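Local coordinates for high potential iron-sulfur protein (PDB 3H31), which binds a [4Fe-4S] cluster in this part of a longer, membrane-associated protein and probably carries electrons within the aerobic respiratory chain, at residues Glu2-Thr6 / Pro47-Gly51. Numbering follows the deposited sequence. Where two conformers were deposited one is given.
Sequences ELTCT and PDQCG
Cys5 and Cys50 are joined by a disulfide that ties the N-terminal segment of the high-potential iron-sulfur protein (HiPIP) fold to the loop between strands 41-42 and 52-53. Both segments lack regular secondary structure, and the covalent link and one leucine carry most of the contact. The side chain of Leu3 leaves CB toward the 47-51 loop, and CG stands anti to the backbone N (chi1 180°), carrying the two methyls onto the loop's backbone while CB and CG keep back. CD1 meets Asp48 O at 3.6 Å and, on its other flank, Cys50 SG at 3.8 Å. CD2 comes 3.5 Å from Gln49 O and also lies 4.0 Å from Pro47 O; both methyls lie over the same side of the Gln49 carbonyl carbon. Cutting Leu3 back to an alanine removes both methyls and would probably uncover the Asp48 and Gln49 carbonyls and open a gap beside Cys50 SG. The S-S bond is 2.0 Å from Cys5 SG to Cys50 SG, with a left-handed twist of -98° about it. The backbone of Cys5 is gripped further by Asp26 at its N and Arg19 at its O, which ties the buried half-cystine to the helix 13-21 and the loop after it. The bridge sits to one side of the cluster site, with the Cys5 side chain about 10 Å from the bound iron-sulfur cluster, and is separate from the four cluster cysteines, Cys35, Cys38, Cys53 and Cys66. Thr4 O approaches Cys50 SG to 3.2 Å, almost on the extension of the Cys50 CB-SG bond beyond SG (CB-SG...O about 175°).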
loop_
_atom_site.group_PDB
_atom_site.type_symbol
_atom_site.label_atom_id
_atom_site.label_comp_id
_atom_site.label_asym_id
_atom_site.label_seq_id
_atom_site.Cartn_x
_atom_site.Cartn_y
_atom_site.Cartn_z
ATOM N N GLU A 2 13.396 7.597 -5.662
ATOM C CA GLU A 2 12.901 6.298 -5.198
ATOM C C GLU A 2 11.454 6.235 -5.735
ATOM O O GLU A 2 10.751 7.139 -6.165
ATOM C CB GLU A 2 13.069 6.008 -3.737
ATOM C CG GLU A 2 14.506 5.564 -3.436
ATOM C CD GLU A 2 15.410 6.601 -2.828
ATOM O OE1 GLU A 2 15.661 6.415 -1.618
ATOM O OE2 GLU A 2 15.895 7.549 -3.465
ATOM N N LEU A 3 11.120 4.980 -5.933
ATOM C CA LEU A 3 9.782 4.473 -6.151
ATOM C C LEU A 3 8.794 5.170 -5.236
ATOM O O LEU A 3 8.961 5.150 -3.995
ATOM C CB LEU A 3 9.745 2.973 -5.916
ATOM C CG LEU A 3 8.372 2.324 -6.113
ATOM C CD1 LEU A 3 7.980 2.486 -7.572
ATOM C CD2 LEU A 3 8.357 0.883 -5.700
ATOM N N THR A 4 7.756 5.733 -5.796
ATOM C CA THR A 4 6.635 6.325 -5.082
ATOM C C THR A 4 5.350 5.688 -5.624
ATOM O O THR A 4 5.250 5.358 -6.786
ATOM C CB THR A 4 6.539 7.858 -5.145
ATOM O OG1 THR A 4 6.426 8.226 -6.499
ATOM C CG2 THR A 4 7.777 8.557 -4.544
ATOM N N CYS A 5 4.365 5.582 -4.729
ATOM C CA CYS A 5 3.119 4.870 -4.999
ATOM C C CYS A 5 1.903 5.648 -4.541
ATOM O O CYS A 5 0.922 5.108 -4.069
ATOM C CB CYS A 5 3.114 3.461 -4.372
ATOM S SG CYS A 5 4.556 2.487 -4.931
ATOM N N THR A 6 1.969 6.957 -4.790
ATOM C CA THR A 6 0.922 7.876 -4.353
ATOM C C THR A 6 0.103 8.423 -5.507
ATOM O O THR A 6 -0.756 9.286 -5.281
ATOM C CB THR A 6 1.580 9.026 -3.547
ATOM O OG1 THR A 6 2.653 9.508 -4.318
ATOM C CG2 THR A 6 2.052 8.567 -2.175
ATOM N N PRO A 47 10.922 -4.892 -8.601
ATOM C CA PRO A 47 11.094 -4.001 -7.439
ATOM C C PRO A 47 11.101 -2.525 -7.760
ATOM O O PRO A 47 11.125 -1.692 -6.860
ATOM C CB PRO A 47 12.417 -4.546 -6.963
ATOM C CG PRO A 47 13.096 -5.266 -8.023
ATOM C CD PRO A 47 12.075 -5.755 -8.950
ATOM N N ASP A 48 11.071 -2.186 -9.074
ATOM C CA ASP A 48 11.058 -0.819 -9.505
ATOM C C ASP A 48 9.661 -0.300 -9.834
ATOM O O ASP A 48 9.520 0.772 -10.355
ATOM C CB ASP A 48 11.999 -0.565 -10.642
ATOM C CG ASP A 48 13.449 -0.743 -10.247
ATOM O OD1 ASP A 48 13.768 -1.259 -9.159
ATOM O OD2 ASP A 48 14.269 -0.275 -11.106
ATOM N N GLN A 49 8.651 -1.080 -9.513
ATOM C CA GLN A 49 7.241 -0.755 -9.674
ATOM C C GLN A 49 6.539 -0.967 -8.353
ATOM O O GLN A 49 6.910 -1.752 -7.517
ATOM C CB GLN A 49 6.579 -1.788 -10.657
ATOM C CG GLN A 49 7.295 -1.593 -11.966
ATOM C CD GLN A 49 6.581 -2.587 -12.885
ATOM O OE1 GLN A 49 7.031 -3.728 -12.903
ATOM N NE2 GLN A 49 5.482 -2.097 -13.444
ATOM N N CYS A 50 5.375 -0.275 -8.265
ATOM C CA CYS A 50 4.515 -0.432 -7.095
ATOM C C CYS A 50 3.810 -1.798 -7.157
ATOM O O CYS A 50 3.476 -2.324 -8.216
ATOM C CB CYS A 50 3.466 0.672 -7.053
ATOM S SG CYS A 50 4.213 2.322 -6.928
ATOM N N GLY A 51 3.564 -2.318 -5.947
ATOM C CA GLY A 51 2.735 -3.462 -5.761
ATOM C C GLY A 51 1.265 -3.056 -5.684
ATOM O O GLY A 51 0.851 -1.966 -6.119
#